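Local coordinates for protein heme oxygenase (mycobilin-producing) (Mycobacterium tuberculosis, PDB 3HX9) that degrades heme oxidatively to mycobilin and releases its iron, working as a homodimer and able to hold two stacked hemes in one active site, at residues Ala62-Ala65 / Trp66-Pro70. Numbering follows the deposited sequence.
Sequences AFQA and WANGP. With HEM (protoporphyrin IX containing Fe), chain C.
The C-terminal turns of helix 60-68, which covers the diheme pocket, bring F63, W66 and A67 together on the face turned to the porphyrins. F63 and A67 are one turn apart: the methyl CB of A67 sits over one face of the F63 ring, 4.0 Å from its centroid and 21° off the normal, a CH-pi contact displaced toward the rim, with CZ of F63 closest at 3.8 Å. W66 stands beside them. Both aromatic side chains put CG anti to the backbone N (chi1 168° in F63, 175° in W66), which swings the two rings out on the same side of the helix, where CE1 of F63 meets the edge of the indole at CZ3 (4.0 Å). The same corner of the benzo ring, CZ3 and the adjoining CH2, also reaches the heme: W66 CH2 lies 3.7 Å from CAC of a vinyl group, whose end carbon CBC also touches A67 CB at 3.7 Å. W57 packs against both aromatic rings, edge-to-face on F63, and F63 also touches the second heme. Beneath the side chains the helix keeps its i to i+4 bonds, A67 N to F63 O being short and nearly straight (2.9 Å) and N68 N to Q64 O more bent. G69 N bonds back to W66 O (3.2 Å), and G69 takes the N-cap position of helix 70-73. In this enzyme, a dimeric alpha-beta barrel of the antibiotic biosynthesis monooxygenase family, the apolar helix face lines the heme pocket, and W66 is predicted to stabilise the transition state.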
loop_
_atom_site.group_PDB
_atom_site.type_symbol
_atom_site.label_atom_id
_atom_site.label_comp_id
_atom_site.label_asym_id
_atom_site.label_seq_id
_atom_site.Cartn_x
_atom_site.Cartn_y
_atom_site.Cartn_z
ATOM N N ALA A 62 8.282 9.828 -13.522
ATOM C CA ALA A 62 9.009 10.409 -12.445
ATOM C C ALA A 62 9.722 9.314 -11.676
ATOM O O ALA A 62 10.921 9.426 -11.363
ATOM C CB ALA A 62 8.067 11.227 -11.477
ATOM N N PHE A 63 8.988 8.247 -11.402
ATOM C CA PHE A 63 9.611 7.110 -10.722
ATOM C C PHE A 63 10.784 6.539 -11.541
ATOM O O PHE A 63 11.879 6.335 -11.009
ATOM C CB PHE A 63 8.607 6.024 -10.444
ATOM C CG PHE A 63 9.250 4.724 -10.006
ATOM C CD1 PHE A 63 9.806 4.598 -8.720
ATOM C CD2 PHE A 63 9.337 3.710 -10.896
ATOM C CE1 PHE A 63 10.426 3.408 -8.324
ATOM C CE2 PHE A 63 9.952 2.482 -10.569
ATOM C CZ PHE A 63 10.504 2.359 -9.249
ATOM N N GLN A 64 10.542 6.269 -12.821
ATOM C CA GLN A 64 11.584 5.717 -13.654
ATOM C C GLN A 64 12.837 6.599 -13.704
ATOM O O GLN A 64 13.975 6.075 -13.737
ATOM C CB GLN A 64 11.086 5.398 -15.034
ATOM C CG GLN A 64 9.878 4.395 -15.036
ATOM C CD GLN A 64 10.195 2.964 -14.647
ATOM O OE1 GLN A 64 11.347 2.538 -14.741
ATOM N NE2 GLN A 64 9.143 2.171 -14.258
ATOM N N ALA A 65 12.658 7.900 -13.729
ATOM C CA ALA A 65 13.827 8.780 -13.805
ATOM C C ALA A 65 14.700 8.623 -12.559
ATOM O O ALA A 65 15.911 8.560 -12.655
ATOM C CB ALA A 65 13.375 10.237 -13.976
ATOM N N TRP A 66 14.057 8.581 -11.402
ATOM C CA TRP A 66 14.743 8.419 -10.104
ATOM C C TRP A 66 15.396 7.045 -9.962
ATOM O O TRP A 66 16.595 6.935 -9.659
ATOM C CB TRP A 66 13.729 8.602 -8.981
ATOM C CG TRP A 66 14.302 8.343 -7.664
ATOM C CD1 TRP A 66 15.123 9.176 -6.936
ATOM C CD2 TRP A 66 14.038 7.206 -6.847
ATOM N NE1 TRP A 66 15.414 8.594 -5.710
ATOM C CE2 TRP A 66 14.786 7.372 -5.644
ATOM C CE3 TRP A 66 13.264 6.032 -7.034
ATOM C CZ2 TRP A 66 14.736 6.425 -4.586
ATOM C CZ3 TRP A 66 13.242 5.086 -5.997
ATOM C CH2 TRP A 66 13.976 5.295 -4.793
ATOM N N ALA A 67 14.609 5.998 -10.200
ATOM C CA ALA A 67 15.048 4.612 -10.025
ATOM C C ALA A 67 16.216 4.276 -10.958
ATOM O O ALA A 67 17.091 3.475 -10.598
ATOM C CB ALA A 67 13.846 3.690 -10.339
ATOM N N ASN A 68 16.206 4.825 -12.165
ATOM C CA ASN A 68 17.275 4.483 -13.105
ATOM C C ASN A 68 18.479 5.398 -12.977
ATOM O O ASN A 68 19.521 5.133 -13.585
ATOM C CB ASN A 68 16.840 4.461 -14.575
ATOM C CG ASN A 68 15.483 3.769 -14.833
ATOM O OD1 ASN A 68 15.132 2.795 -14.226
ATOM N ND2 ASN A 68 14.709 4.331 -15.777
ATOM N N GLY A 69 18.341 6.531 -12.310
ATOM C CA GLY A 69 19.444 7.505 -12.346
ATOM C C GLY A 69 19.987 7.671 -10.954
ATOM O O GLY A 69 20.814 6.842 -10.477
ATOM N N PRO A 70 19.499 8.706 -10.274
ATOM C CA PRO A 70 19.945 9.100 -8.975
ATOM C C PRO A 70 19.848 8.006 -7.950
ATOM O O PRO A 70 20.696 7.951 -7.106
ATOM C CB PRO A 70 18.990 10.296 -8.600
ATOM C CG PRO A 70 18.262 10.609 -9.866
ATOM C CD PRO A 70 18.595 9.694 -10.920
HETATM C CHA HEM C . 20.140 2.174 0.471
HETATM C CHB HEM C . 21.492 -2.247 -1.048
HETATM C CHC HEM C . 18.925 -1.462 -5.139
HETATM C CHD HEM C . 17.105 2.580 -3.281
HETATM C C1A HEM C . 20.755 0.930 0.399
HETATM C C2A HEM C . 21.660 0.388 1.345
HETATM C C3A HEM C . 22.001 -0.842 0.955
HETATM C C4A HEM C . 21.353 -1.100 -0.309
HETATM C CMA HEM C . 22.973 -1.800 1.654
HETATM C CAA HEM C . 22.164 1.093 2.620
HETATM C CBA HEM C . 21.246 0.745 3.755
HETATM C CGA HEM C . 22.076 0.788 5.012
HETATM O O1A HEM C . 22.666 -0.298 5.349
HETATM O O2A HEM C . 22.150 1.912 5.631
HETATM C C1B HEM C . 20.965 -2.375 -2.300
HETATM C C2B HEM C . 21.120 -3.516 -3.191
HETATM C C3B HEM C . 20.410 -3.311 -4.282
HETATM C C4B HEM C . 19.741 -2.016 -4.149
HETATM C CMB HEM C . 22.027 -4.710 -2.837
HETATM C CAB HEM C . 20.264 -4.194 -5.546
HETATM C CBB HEM C . 20.297 -5.512 -5.505
HETATM C C1C HEM C . 18.200 -0.285 -4.995
HETATM C C2C HEM C . 17.271 0.249 -5.923
HETATM C C3C HEM C . 16.760 1.352 -5.422
HETATM C C4C HEM C . 17.412 1.559 -4.124
HETATM C CMC HEM C . 16.920 -0.371 -7.307
HETATM C CAC HEM C . 15.675 2.279 -6.002
HETATM C CBC HEM C . 15.144 2.194 -7.227
HETATM C C1D HEM C . 17.784 2.862 -2.127
HETATM C C2D HEM C . 17.635 4.087 -1.367
HETATM C C3D HEM C . 18.572 3.947 -0.244
HETATM C C4D HEM C . 19.203 2.665 -0.385
HETATM C CMD HEM C . 16.683 5.275 -1.652
HETATM C CAD HEM C . 18.775 5.047 0.858
HETATM C CBD HEM C . 19.985 5.867 0.431
HETATM C CGD HEM C . 20.399 6.999 1.364
HETATM O O1D HEM C . 20.891 8.041 0.808
HETATM O O2D HEM C . 20.265 6.899 2.627
HETATM N NA HEM C . 20.576 -0.006 -0.623
HETATM N NB HEM C . 20.070 -1.523 -2.884
HETATM N NC HEM C . 18.269 0.522 -3.856
HETATM N ND HEM C . 18.688 2.053 -1.524
HETATM FE FE HEM C . 19.567 0.362 -2.329
#